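Local coordinates for flavoprotein 390 (Photobacterium phosphoreum, PDB 1FVP) that binds FMN bearing a covalently attached myristate, as a homodimeric, non-fluorescent relative of bacterial luciferase, at residues 73-78 with 91-96; 123-128 with 194-199; 3-8 with 41-46. One frame throughout, in Å; residues are numbered along the deposited sequence.

Contact 1: residues 73-78 with 91-96; sequences YVLATS and PLVFKW. With FMA (6-(3-tetradecanoic acid) flavine mononucleotide), chain C.
Val-74 O is met by two groups of segment 91-96. Val-93 N gives it a hydrogen bond of 3.2 Å, with the donor 52° above the carbonyl plane. Leu-92 CA adds a C-H...O contact. Val-74 N, facing the same strand, bonds to Pro-91 O at 3.0 Å, in the carbonyl plane. A weak bond from Ala-76 N to Val-93 O continues this parallel pairing.

The side chains are largely apolar. Leu-75 CG lies anti to the backbone N (chi1 -152°), and its CD1 meets Val-93 CG1. The other branch, CD2, approaches Lys-95 CD at 4.2 Å, the two side chains crossing at about a right angle. Ala-76 CB fits against both methyls of Leu-92, 3.6 Å from its CD1. Tyr-73 crosses Pro-91 at about a right angle, with CD2 3.7 Å from Pro-91 CB.

The contact joins the two strands of a beta-alpha-beta unit whose helix is 80-87. Val-82 of that helix touches Ala-76 and Leu-92. Further along segment 73-78, Ser-78 OG donates to phosphate O1P of the flavin, a bond modelled very short and of doubtful exact length. It also accepts from Thr-81 N. The apolar strand pair thus ends in a polar phosphate site, where the start of helix 80-87 would probably favour the negative charge.

Contact 2: residues 123-128 with 194-199; sequences LVRHQL and TVDFLL
Strands 126-128 and 195-199 run parallel, 37° apart, pairing His-126 with Val-195, Gln-127 with Asp-196 and Leu-128 with Phe-197. His-126 N bonds to Thr-194 O at 2.9 Å, and Leu-198 N to Leu-128 O at 2.7 Å. Two further backbone bonds lie between them.

The Arg-125 chain bends at chi3 (50°), which turns NE. Asp-196 OD1 sits over one face of the guanidinium, offset toward the rim, 3.3 Å from Arg-125 NH2. This salt bridge rests on charge, since no N-H points at the oxygen. A water donates to Gln-127 OE1 and Asp-196 OD2, linking the two side chains. Asp-196 OD2 also takes a weak bond from Asn-5 N.

On the other face, Leu-128 CD2 meets Val-195 CG2 at 3.5 Å. The same methyl lies at the edge of the Phe-197 ring, 3.7 Å from CE2. Thr-194 lies alongside His-126, but its OG1 is bonded to Phe-191 O.

These are inner strands of the sheet, between strands 92-94 and 6-11. Arg-103 and Leu-107 of helix 100-116 touch Leu-128 and Thr-194, and Leu-199 reaches a flavin pocket.

Contact 3: residues 3-8 with 41-46; sequences KWNYGV and IYDVIN. With FMA (6-(3-tetradecanoic acid) flavine mononucleotide), chain D.
Val-8 has CG1 anti to the backbone N (chi1 161°), and CG2 anti to the carbonyl carbon, where it meets the Tyr-42 ring. Asn-5 CG is also anti to its backbone N (chi1 -160°), and its amide reaches Asp-43 tip to tip.

Val-8 CG2 comes within 3.4 Å of Tyr-42 CD1. Tyr-42 OH is held elsewhere, by Met-214 O. The planes of the Asn-5 amide and the Asp-43 carboxylate are 16° apart. Asn-5 ND2 gives a weak bond to Asp-43 OD2 at 3.0 Å. The finer placing of these tips is doubtful, because the two OD1 atoms are modelled too close. Tyr-6 lies alongside Ile-41, pointing the same way, with CD2 3.9 Å from Ile-41 CD1.

The backbones run parallel but not evenly. Asp-43 N bonds to Tyr-6 O at 3.0 Å, and Val-8 N to Val-44 O at 2.7 Å. Segment 41-46 therefore carries one residue more between these bonds than regular parallel pairing would.

Segment 3-8 also lines a flavin pocket. Trp-4 has flavin C4 over the centre of one ring face, 3.4 Å above it. Tyr-6 OH touches the fatty chain at C7', 3.2 Å away.

The contact joins the strands of the beta-alpha-beta unit 6-11, 23-38, 42-48. Ile-35 of helix 23-38 packs on Val-8, Tyr-42 and Ile-45. Val-221 of helix 207-227 packs on Tyr-6 and Ile-41. Strand 195-199 adjoins strand 6-11 through a backbone bond between Gly-7 and Phe-197. Beyond strand 42-48 lies the second subunit, where Thr-67 OG1 of that neighbouring subunit bonds to Ile-45 O.

Overall arrangement
From the N terminus, contact 3 comes first and closes a loop of 32 residues that contains helix 23-38. Contact 1 follows and closes a short loop of 12 residues around helix 80-87. Contact 2 closes the longest, 65 residues, bringing strand 195-199 back beside strand 126-134. The three loops follow in series; none nests or crosses. Their strands are still joined in one sheet. Contacts 1 and 2 meet where Phe-94 N and Leu-92 O pair with Gln-127. Contacts 2 and 3 share the pairing of strands 195-199 and 6-11. Contacts 1 and 3 do not touch, with centres about 16 Å apart. Contact 2 thus bridges the two beta-alpha-beta units.

Contact 1: residues 73-78 with 91-96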
loop_
_atom_site.group_PDB
_atom_site.type_symbol
_atom_site.label_atom_id
_atom_site.label_comp_id
_atom_site.label_asym_id
_atom_site.label_seq_id
_atom_site.Cartn_x
_atom_site.Cartn_y
_atom_site.Cartn_z
ATOM N N TYR A 73 -4.970 7.638 1.014
ATOM C CA TYR A 73 -6.425 7.552 1.058
ATOM C C TYR A 73 -6.907 6.911 2.352
ATOM O O TYR A 73 -6.075 6.383 3.100
ATOM C CB TYR A 73 -6.890 6.653 -0.116
ATOM C CG TYR A 73 -6.560 7.137 -1.502
ATOM C CD1 TYR A 73 -5.260 7.146 -1.980
ATOM C CD2 TYR A 73 -7.531 7.570 -2.389
ATOM C CE1 TYR A 73 -4.960 7.572 -3.261
ATOM C CE2 TYR A 73 -7.265 8.012 -3.671
ATOM C CZ TYR A 73 -5.961 8.008 -4.097
ATOM O OH TYR A 73 -5.652 8.460 -5.353
ATOM N N VAL A 74 -8.211 6.939 2.571
ATOM C CA VAL A 74 -8.821 6.318 3.751
ATOM C C VAL A 74 -10.154 5.678 3.308
ATOM O O VAL A 74 -11.003 6.289 2.667
ATOM C CB VAL A 74 -8.941 7.186 4.998
ATOM C CG1 VAL A 74 -8.208 8.514 4.948
ATOM C CG2 VAL A 74 -10.373 7.375 5.488
ATOM N N LEU A 75 -10.275 4.433 3.693
ATOM C CA LEU A 75 -11.392 3.515 3.454
ATOM C C LEU A 75 -12.642 4.135 4.091
ATOM O O LEU A 75 -12.554 4.567 5.251
ATOM C CB LEU A 75 -10.983 2.153 4.025
ATOM C CG LEU A 75 -11.539 0.870 3.447
ATOM C CD1 LEU A 75 -10.647 0.380 2.317
ATOM C CD2 LEU A 75 -11.635 -0.199 4.531
ATOM N N ALA A 76 -13.700 4.178 3.301
ATOM C CA ALA A 76 -14.968 4.745 3.788
ATOM C C ALA A 76 -15.792 3.571 4.337
ATOM O O ALA A 76 -16.789 3.087 3.795
ATOM C CB ALA A 76 -15.660 5.588 2.770
ATOM N N THR A 77 -15.284 3.150 5.474
ATOM C CA THR A 77 -15.679 2.078 6.342
ATOM C C THR A 77 -16.904 2.319 7.192
ATOM O O THR A 77 -17.563 1.345 7.612
ATOM C CB THR A 77 -14.460 1.790 7.327
ATOM O OG1 THR A 77 -13.355 2.468 6.648
ATOM C CG2 THR A 77 -14.188 0.307 7.562
ATOM N N SER A 78 -17.165 3.588 7.444
ATOM C CA SER A 78 -18.335 3.971 8.263
ATOM C C SER A 78 -18.689 5.435 8.025
ATOM O O SER A 78 -18.211 6.043 7.069
ATOM C CB SER A 78 -18.081 3.706 9.733
ATOM O OG SER A 78 -16.850 4.322 10.108
ATOM N N PRO A 91 -9.185 11.603 0.286
ATOM C CA PRO A 91 -10.080 10.869 -0.610
ATOM C C PRO A 91 -10.354 9.526 0.071
ATOM O O PRO A 91 -9.542 9.065 0.895
ATOM C CB PRO A 91 -9.341 10.727 -1.922
ATOM C CG PRO A 91 -8.038 11.442 -1.740
ATOM C CD PRO A 91 -7.820 11.544 -0.235
ATOM N N LEU A 92 -11.484 8.968 -0.300
ATOM C CA LEU A 92 -11.967 7.685 0.191
ATOM C C LEU A 92 -11.727 6.554 -0.829
ATOM O O LEU A 92 -11.627 6.772 -2.052
ATOM C CB LEU A 92 -13.469 7.792 0.441
ATOM C CG LEU A 92 -14.139 8.887 1.201
ATOM C CD1 LEU A 92 -15.654 8.720 1.046
ATOM C CD2 LEU A 92 -13.805 8.742 2.677
ATOM N N VAL A 93 -11.695 5.360 -0.263
ATOM C CA VAL A 93 -11.538 4.136 -1.107
ATOM C C VAL A 93 -12.773 3.302 -0.733
ATOM O O VAL A 93 -12.883 2.758 0.366
ATOM C CB VAL A 93 -10.144 3.543 -0.988
ATOM C CG1 VAL A 93 -9.878 2.845 0.348
ATOM C CG2 VAL A 93 -9.802 2.648 -2.169
ATOM N N PHE A 94 -13.715 3.303 -1.658
ATOM C CA PHE A 94 -15.016 2.632 -1.522
ATOM C C PHE A 94 -14.884 1.138 -1.410
ATOM O O PHE A 94 -14.123 0.574 -2.200
ATOM C CB PHE A 94 -15.993 3.145 -2.596
ATOM C CG PHE A 94 -16.461 4.535 -2.206
ATOM C CD1 PHE A 94 -17.353 4.671 -1.133
ATOM C CD2 PHE A 94 -15.985 5.668 -2.839
ATOM C CE1 PHE A 94 -17.810 5.906 -0.725
ATOM C CE2 PHE A 94 -16.418 6.936 -2.434
ATOM C CZ PHE A 94 -17.322 7.045 -1.382
ATOM N N LYS A 95 -15.589 0.554 -0.444
ATOM C CA LYS A 95 -15.500 -0.904 -0.287
ATOM C C LYS A 95 -16.174 -1.627 -1.458
ATOM O O LYS A 95 -17.021 -1.158 -2.219
ATOM C CB LYS A 95 -15.947 -1.484 1.029
ATOM C CG LYS A 95 -14.920 -1.211 2.139
ATOM C CD LYS A 95 -14.965 -2.309 3.162
ATOM C CE LYS A 95 -16.301 -2.500 3.826
ATOM N NZ LYS A 95 -16.099 -2.894 5.255
ATOM N N TRP A 96 -15.725 -2.842 -1.596
ATOM C CA TRP A 96 -16.093 -3.843 -2.608
ATOM C C TRP A 96 -17.388 -4.518 -2.181
ATOM O O TRP A 96 -18.245 -4.597 -3.078
ATOM C CB TRP A 96 -14.896 -4.691 -2.778
ATOM C CG TRP A 96 -14.439 -6.055 -2.675
ATOM C CD1 TRP A 96 -13.294 -6.472 -3.319
ATOM C CD2 TRP A 96 -14.882 -7.220 -1.975
ATOM N NE1 TRP A 96 -13.023 -7.784 -3.070
ATOM C CE2 TRP A 96 -14.000 -8.279 -2.254
ATOM C CE3 TRP A 96 -15.948 -7.479 -1.144
ATOM C CZ2 TRP A 96 -14.147 -9.562 -1.753
ATOM C CZ3 TRP A 96 -16.103 -8.754 -0.627
ATOM C CH2 TRP A 96 -15.225 -9.792 -0.926
HETATM N N1 FMA C . -10.615 6.417 16.032
HETATM C C2 FMA C . -10.366 6.469 17.349
HETATM O O2 FMA C . -10.788 5.829 18.242
HETATM N N3 FMA C . -9.426 7.465 17.853
HETATM C C4 FMA C . -8.829 8.307 16.998
HETATM O O4 FMA C . -8.060 9.141 17.391
HETATM C C4A FMA C . -9.111 8.229 15.608
HETATM N N5 FMA C . -8.547 9.034 14.752
HETATM C C5A FMA C . -8.732 9.026 13.430
HETATM C C6 FMA C . -8.118 9.936 12.583
HETATM C C7 FMA C . -8.335 9.840 11.235
HETATM C C7M FMA C . -7.676 10.808 10.200
HETATM C C8 FMA C . -9.218 8.837 10.691
HETATM C C8M FMA C . -9.494 8.721 9.229
HETATM C C9 FMA C . -9.836 7.960 11.552
HETATM C C9A FMA C . -9.653 8.019 12.907
HETATM N N10 FMA C . -10.241 7.151 13.840
HETATM C C10 FMA C . -10.059 7.176 15.161
HETATM C C1B FMA C . -11.258 6.211 13.324
HETATM C C2B FMA C . -11.434 4.700 13.279
HETATM O O2B FMA C . -11.919 4.476 11.957
HETATM C C3B FMA C . -12.530 4.336 14.277
HETATM O "O3'" FMA C . -12.046 4.451 15.561
HETATM C C4B FMA C . -13.081 2.927 14.047
HETATM O "O4'" FMA C . -13.580 2.882 12.664
HETATM C C5B FMA C . -14.192 2.611 15.067
HETATM O "O5'" FMA C . -15.452 3.313 14.518
HETATM P P FMA C . -16.573 2.659 13.613
HETATM O O1P FMA C . -16.184 3.284 12.228
HETATM O O2P FMA C . -16.311 1.234 13.646
HETATM O O3P FMA C . -17.809 2.948 14.151
HETATM C "C1'" FMA C . -8.514 12.892 14.332
HETATM O "O1'" FMA C . -9.641 13.191 14.902
HETATM O "O2'" FMA C . -7.670 13.791 14.290
HETATM C "C2'" FMA C . -8.112 11.454 14.372
HETATM C "C3'" FMA C . -7.234 10.961 13.198
HETATM C "C4'" FMA C . -5.922 10.464 13.688
HETATM C "C5'" FMA C . -4.810 10.303 12.665
HETATM C "C6'" FMA C . -3.733 9.445 13.277
HETATM C "C7'" FMA C . -2.457 9.480 12.448
HETATM C "C8'" FMA C . -1.441 8.503 12.900
HETATM C "C9'" FMA C . -0.092 8.505 12.181
HETATM C C11 FMA C . -0.291 8.156 10.718
HETATM C C12 FMA C . -0.446 9.314 9.782
HETATM C C13 FMA C . -1.144 9.068 8.485
HETATM C C14 FMA C . -0.247 8.488 7.413
HETATM C C15 FMA C . -0.493 9.081 6.050
#

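Contact 2: residues 123-128 with 194-199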
loop_
_atom_site.group_PDB
_atom_site.type_symbol
_atom_site.label_atom_id
_atom_site.label_comp_id
_atom_site.label_asym_id
_atom_site.label_seq_id
_atom_site.Cartn_x
_atom_site.Cartn_y
_atom_site.Cartn_z
ATOM N N LEU A 123 -11.749 18.709 -5.972
ATOM C CA LEU A 123 -10.668 18.022 -6.671
ATOM C C LEU A 123 -10.308 16.701 -5.996
ATOM O O LEU A 123 -9.306 16.115 -6.450
ATOM C CB LEU A 123 -9.460 18.965 -6.735
ATOM C CG LEU A 123 -9.548 20.248 -7.533
ATOM C CD1 LEU A 123 -10.023 19.990 -8.957
ATOM C CD2 LEU A 123 -10.461 21.242 -6.818
ATOM N N VAL A 124 -11.068 16.320 -4.984
ATOM C CA VAL A 124 -10.738 15.037 -4.302
ATOM C C VAL A 124 -11.585 13.964 -4.986
ATOM O O VAL A 124 -12.813 14.091 -4.994
ATOM C CB VAL A 124 -10.768 15.157 -2.783
ATOM C CG1 VAL A 124 -10.697 16.624 -2.351
ATOM C CG2 VAL A 124 -11.865 14.439 -2.045
ATOM N N ARG A 125 -10.893 13.002 -5.562
ATOM C CA ARG A 125 -11.390 11.857 -6.301
ATOM C C ARG A 125 -11.302 10.555 -5.500
ATOM O O ARG A 125 -10.210 10.099 -5.135
ATOM C CB ARG A 125 -10.563 11.633 -7.554
ATOM C CG ARG A 125 -10.306 12.803 -8.483
ATOM C CD ARG A 125 -10.078 12.241 -9.880
ATOM N NE ARG A 125 -11.181 11.324 -10.155
ATOM C CZ ARG A 125 -11.514 10.824 -11.325
ATOM N NH1 ARG A 125 -10.806 11.115 -12.406
ATOM N NH2 ARG A 125 -12.598 10.053 -11.426
ATOM N N HIS A 126 -12.453 9.968 -5.283
ATOM C CA HIS A 126 -12.553 8.705 -4.516
ATOM C C HIS A 126 -11.992 7.548 -5.312
ATOM O O HIS A 126 -11.651 7.778 -6.489
ATOM C CB HIS A 126 -14.029 8.453 -4.114
ATOM C CG HIS A 126 -14.533 9.687 -3.413
ATOM N ND1 HIS A 126 -13.832 10.294 -2.394
ATOM C CD2 HIS A 126 -15.652 10.427 -3.607
ATOM C CE1 HIS A 126 -14.522 11.350 -1.993
ATOM N NE2 HIS A 126 -15.628 11.458 -2.700
ATOM N N GLN A 127 -11.874 6.375 -4.725
ATOM C CA GLN A 127 -11.351 5.192 -5.450
ATOM C C GLN A 127 -12.398 4.083 -5.221
ATOM O O GLN A 127 -12.731 3.803 -4.058
ATOM C CB GLN A 127 -9.992 4.682 -5.047
ATOM C CG GLN A 127 -8.791 5.446 -5.511
ATOM C CD GLN A 127 -8.196 4.971 -6.797
ATOM O OE1 GLN A 127 -7.203 5.517 -7.240
ATOM N NE2 GLN A 127 -8.748 3.954 -7.440
ATOM N N LEU A 128 -12.818 3.552 -6.350
ATOM C CA LEU A 128 -13.857 2.498 -6.374
ATOM C C LEU A 128 -13.238 1.123 -6.574
ATOM O O LEU A 128 -12.475 0.969 -7.545
ATOM C CB LEU A 128 -14.841 2.982 -7.439
ATOM C CG LEU A 128 -16.222 2.381 -7.537
ATOM C CD1 LEU A 128 -16.958 2.420 -6.208
ATOM C CD2 LEU A 128 -17.000 3.137 -8.620
ATOM N N THR A 194 -17.016 10.949 -9.756
ATOM C CA THR A 194 -15.832 11.324 -8.978
ATOM C C THR A 194 -14.968 10.163 -8.513
ATOM O O THR A 194 -14.303 10.307 -7.427
ATOM C CB THR A 194 -16.256 12.206 -7.727
ATOM O OG1 THR A 194 -16.871 11.354 -6.708
ATOM C CG2 THR A 194 -17.184 13.356 -8.135
ATOM N N VAL A 195 -14.931 9.053 -9.261
ATOM C CA VAL A 195 -14.101 7.938 -8.760
ATOM C C VAL A 195 -13.205 7.386 -9.861
ATOM O O VAL A 195 -13.538 7.574 -11.025
ATOM C CB VAL A 195 -15.012 6.826 -8.222
ATOM C CG1 VAL A 195 -15.728 7.149 -6.937
ATOM C CG2 VAL A 195 -15.958 6.414 -9.343
ATOM N N ASP A 196 -12.172 6.747 -9.398
ATOM C CA ASP A 196 -11.087 6.028 -10.043
ATOM C C ASP A 196 -11.266 4.577 -9.567
ATOM O O ASP A 196 -11.794 4.423 -8.443
ATOM C CB ASP A 196 -9.739 6.628 -9.702
ATOM C CG ASP A 196 -9.253 7.521 -10.834
ATOM O OD1 ASP A 196 -10.075 7.952 -11.665
ATOM O OD2 ASP A 196 -8.022 7.764 -10.846
ATOM N N PHE A 197 -10.863 3.603 -10.378
ATOM C CA PHE A 197 -11.096 2.200 -10.001
ATOM C C PHE A 197 -9.904 1.271 -9.818
ATOM O O PHE A 197 -8.889 1.204 -10.496
ATOM C CB PHE A 197 -12.096 1.544 -10.950
ATOM C CG PHE A 197 -13.040 2.446 -11.655
ATOM C CD1 PHE A 197 -12.614 3.131 -12.792
ATOM C CD2 PHE A 197 -14.342 2.615 -11.187
ATOM C CE1 PHE A 197 -13.483 3.990 -13.471
ATOM C CE2 PHE A 197 -15.234 3.471 -11.848
ATOM C CZ PHE A 197 -14.778 4.149 -12.994
ATOM N N LEU A 198 -10.105 0.482 -8.784
ATOM C CA LEU A 198 -9.212 -0.572 -8.318
ATOM C C LEU A 198 -10.134 -1.780 -8.570
ATOM O O LEU A 198 -11.049 -1.912 -7.725
ATOM C CB LEU A 198 -8.915 -0.329 -6.853
ATOM C CG LEU A 198 -7.892 0.695 -6.448
ATOM C CD1 LEU A 198 -7.297 0.332 -5.083
ATOM C CD2 LEU A 198 -6.790 0.736 -7.509
ATOM N N LEU A 199 -9.894 -2.486 -9.647
ATOM C CA LEU A 199 -10.750 -3.603 -10.036
ATOM C C LEU A 199 -10.054 -4.942 -10.026
ATOM O O LEU A 199 -9.146 -5.144 -10.845
ATOM C CB LEU A 199 -11.346 -3.194 -11.403
ATOM C CG LEU A 199 -10.549 -2.292 -12.321
ATOM C CD1 LEU A 199 -9.168 -2.851 -12.637
ATOM C CD2 LEU A 199 -11.289 -2.099 -13.636
HETATM O O HOH W 1 -7.380 8.215 -8.518
#

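Contact 3: residues 3-8 with 41-46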
loop_
_atom_site.group_PDB
_atom_site.type_symbol
_atom_site.label_atom_id
_atom_site.label_comp_id
_atom_site.label_asym_id
_atom_site.label_seq_id
_atom_site.Cartn_x
_atom_site.Cartn_y
_atom_site.Cartn_z
ATOM N N LYS A 3 -10.203 12.646 -16.578
ATOM C CA LYS A 3 -9.303 11.591 -17.005
ATOM C C LYS A 3 -9.335 10.613 -15.804
ATOM O O LYS A 3 -9.056 11.086 -14.702
ATOM C CB LYS A 3 -7.851 12.005 -17.153
ATOM C CG LYS A 3 -6.873 10.823 -17.117
ATOM C CD LYS A 3 -5.431 11.280 -17.161
ATOM C CE LYS A 3 -4.459 10.170 -16.811
ATOM N NZ LYS A 3 -3.093 10.526 -17.290
ATOM N N TRP A 4 -9.654 9.393 -16.124
ATOM C CA TRP A 4 -9.768 8.295 -15.175
ATOM C C TRP A 4 -8.514 7.414 -15.167
ATOM O O TRP A 4 -8.229 6.781 -16.195
ATOM C CB TRP A 4 -10.960 7.418 -15.530
ATOM C CG TRP A 4 -12.265 8.112 -15.581
ATOM C CD1 TRP A 4 -12.566 9.435 -15.427
ATOM C CD2 TRP A 4 -13.518 7.450 -15.864
ATOM N NE1 TRP A 4 -13.910 9.645 -15.595
ATOM C CE2 TRP A 4 -14.520 8.448 -15.853
ATOM C CE3 TRP A 4 -13.856 6.120 -16.099
ATOM C CZ2 TRP A 4 -15.851 8.144 -16.075
ATOM C CZ3 TRP A 4 -15.178 5.831 -16.328
ATOM C CH2 TRP A 4 -16.162 6.815 -16.311
ATOM N N ASN A 5 -7.867 7.421 -14.016
ATOM C CA ASN A 5 -6.647 6.580 -13.851
ATOM C C ASN A 5 -7.245 5.221 -13.457
ATOM O O ASN A 5 -8.390 5.207 -12.947
ATOM C CB ASN A 5 -5.678 7.276 -12.922
ATOM C CG ASN A 5 -4.232 6.841 -12.978
ATOM O OD1 ASN A 5 -3.680 6.351 -11.965
ATOM N ND2 ASN A 5 -3.546 6.990 -14.117
ATOM N N TYR A 6 -6.530 4.149 -13.716
ATOM C CA TYR A 6 -6.951 2.783 -13.397
ATOM C C TYR A 6 -5.838 2.031 -12.676
ATOM O O TYR A 6 -4.665 2.118 -13.061
ATOM C CB TYR A 6 -7.328 2.012 -14.670
ATOM C CG TYR A 6 -8.500 2.609 -15.398
ATOM C CD1 TYR A 6 -9.805 2.382 -14.952
ATOM C CD2 TYR A 6 -8.315 3.393 -16.526
ATOM C CE1 TYR A 6 -10.903 2.920 -15.620
ATOM C CE2 TYR A 6 -9.401 3.953 -17.201
ATOM C CZ TYR A 6 -10.689 3.711 -16.744
ATOM O OH TYR A 6 -11.726 4.265 -17.432
ATOM N N GLY A 7 -6.257 1.305 -11.662
ATOM C CA GLY A 7 -5.338 0.500 -10.824
ATOM C C GLY A 7 -5.916 -0.906 -10.713
ATOM O O GLY A 7 -7.004 -1.124 -11.263
ATOM N N VAL A 8 -5.217 -1.799 -10.054
ATOM C CA VAL A 8 -5.660 -3.196 -9.874
ATOM C C VAL A 8 -5.525 -3.521 -8.384
ATOM O O VAL A 8 -4.681 -2.892 -7.714
ATOM C CB VAL A 8 -4.815 -4.118 -10.771
ATOM C CG1 VAL A 8 -4.863 -5.574 -10.343
ATOM C CG2 VAL A 8 -5.142 -3.984 -12.242
ATOM N N ILE A 41 -1.913 1.405 -18.472
ATOM C CA ILE A 41 -2.937 1.990 -17.632
ATOM C C ILE A 41 -3.068 1.375 -16.264
ATOM O O ILE A 41 -3.547 2.164 -15.399
ATOM C CB ILE A 41 -4.252 2.144 -18.473
ATOM C CG1 ILE A 41 -5.020 0.822 -18.582
ATOM C CG2 ILE A 41 -3.897 2.723 -19.886
ATOM C CD1 ILE A 41 -6.495 0.960 -19.050
ATOM N N TYR A 42 -2.693 0.132 -15.999
ATOM C CA TYR A 42 -2.826 -0.337 -14.581
ATOM C C TYR A 42 -1.591 0.235 -13.881
ATOM O O TYR A 42 -0.472 -0.319 -13.983
ATOM C CB TYR A 42 -3.016 -1.847 -14.444
ATOM C CG TYR A 42 -4.123 -2.375 -15.338
ATOM C CD1 TYR A 42 -5.462 -2.143 -15.061
ATOM C CD2 TYR A 42 -3.821 -3.070 -16.502
ATOM C CE1 TYR A 42 -6.484 -2.572 -15.893
ATOM C CE2 TYR A 42 -4.828 -3.499 -17.345
ATOM C CZ TYR A 42 -6.147 -3.259 -17.044
ATOM O OH TYR A 42 -7.084 -3.721 -17.924
ATOM N N ASP A 43 -1.778 1.374 -13.201
ATOM C CA ASP A 43 -0.602 1.997 -12.552
ATOM C C ASP A 43 -0.461 1.841 -11.059
ATOM O O ASP A 43 0.511 2.434 -10.524
ATOM C CB ASP A 43 -0.338 3.362 -13.158
ATOM C CG ASP A 43 -1.508 4.246 -13.477
ATOM O OD1 ASP A 43 -2.352 4.482 -12.596
ATOM O OD2 ASP A 43 -1.581 4.745 -14.624
ATOM N N VAL A 44 -1.241 1.072 -10.342
ATOM C CA VAL A 44 -1.116 0.841 -8.893
ATOM C C VAL A 44 -1.816 -0.488 -8.552
ATOM O O VAL A 44 -2.822 -0.851 -9.198
ATOM C CB VAL A 44 -1.611 2.001 -8.039
ATOM C CG1 VAL A 44 -1.147 3.374 -8.473
ATOM C CG2 VAL A 44 -3.134 2.035 -7.888
ATOM N N ILE A 45 -1.283 -1.212 -7.586
ATOM C CA ILE A 45 -1.869 -2.503 -7.181
ATOM C C ILE A 45 -2.150 -2.353 -5.689
ATOM O O ILE A 45 -1.303 -1.731 -5.032
ATOM C CB ILE A 45 -1.029 -3.745 -7.610
ATOM C CG1 ILE A 45 0.071 -4.104 -6.602
ATOM C CG2 ILE A 45 -0.482 -3.577 -9.053
ATOM C CD1 ILE A 45 1.448 -4.591 -7.124
ATOM N N ASN A 46 -3.252 -2.874 -5.240
ATOM C CA ASN A 46 -3.701 -2.799 -3.843
ATOM C C ASN A 46 -3.860 -4.204 -3.282
ATOM O O ASN A 46 -3.717 -5.180 -4.049
ATOM C CB ASN A 46 -4.994 -1.983 -3.950
ATOM C CG ASN A 46 -5.764 -1.775 -2.682
ATOM O OD1 ASN A 46 -5.251 -1.150 -1.733
ATOM N ND2 ASN A 46 -6.986 -2.283 -2.569
HETATM N N1 FMA D . -16.391 10.274 -18.860
HETATM C C2 FMA D . -15.240 10.829 -18.478
HETATM O O2 FMA D . -15.055 11.890 -18.013
HETATM N N3 FMA D . -14.005 10.071 -18.627
HETATM C C4 FMA D . -14.013 8.827 -19.145
HETATM O O4 FMA D . -12.960 8.238 -19.256
HETATM C C4A FMA D . -15.257 8.253 -19.553
HETATM N N5 FMA D . -15.377 7.056 -20.069
HETATM C C5A FMA D . -16.513 6.466 -20.472
HETATM C C6 FMA D . -16.543 5.182 -21.010
HETATM C C7 FMA D . -17.756 4.666 -21.392
HETATM C C7M FMA D . -17.921 3.230 -22.002
HETATM C C8 FMA D . -18.979 5.422 -21.256
HETATM C C8M FMA D . -20.321 4.903 -21.660
HETATM C C9 FMA D . -18.911 6.692 -20.723
HETATM C C9A FMA D . -17.738 7.257 -20.314
HETATM N N10 FMA D . -17.605 8.525 -19.763
HETATM C C10 FMA D . -16.468 9.098 -19.373
HETATM C C1B FMA D . -18.852 9.390 -19.570
HETATM C C2B FMA D . -18.756 10.435 -18.377
HETATM O O2B FMA D . -19.951 10.158 -17.671
HETATM C C3B FMA D . -18.686 11.836 -18.941
HETATM O "O3'" FMA D . -18.234 11.831 -20.258
HETATM C C4B FMA D . -17.842 12.832 -18.138
HETATM O "O4'" FMA D . -18.334 12.936 -16.754
HETATM C C5B FMA D . -17.915 14.247 -18.775
HETATM O "O5'" FMA D . -18.468 15.183 -17.672
HETATM P P FMA D . -19.667 16.209 -17.769
HETATM O O1P FMA D . -19.050 17.254 -18.763
HETATM O O2P FMA D . -20.805 15.509 -18.331
HETATM O O3P FMA D . -19.983 16.614 -16.487
HETATM C "C1'" FMA D . -13.656 4.082 -22.986
HETATM O "O1'" FMA D . -14.511 3.234 -23.450
HETATM O "O2'" FMA D . -12.671 4.373 -23.672
HETATM C "C2'" FMA D . -14.281 5.089 -22.078
HETATM C "C3'" FMA D . -15.272 4.445 -21.099
HETATM C "C4'" FMA D . -14.556 4.192 -19.807
HETATM C "C5'" FMA D . -13.938 2.841 -19.536
HETATM C "C6'" FMA D . -14.219 2.322 -18.148
HETATM C "C7'" FMA D . -13.141 1.370 -17.648
HETATM C "C8'" FMA D . -13.565 -0.005 -17.349
HETATM C "C9'" FMA D . -14.000 -0.373 -15.941
HETATM C C11 FMA D . -14.740 -1.673 -15.863
HETATM C C12 FMA D . -14.375 -2.854 -16.686
HETATM C C13 FMA D . -15.072 -4.155 -16.472
HETATM C C14 FMA D . -14.617 -5.318 -17.294
HETATM C C15 FMA D . -14.367 -5.014 -18.744
HETATM O O HOH W 2 -4.987 4.687 -15.526
#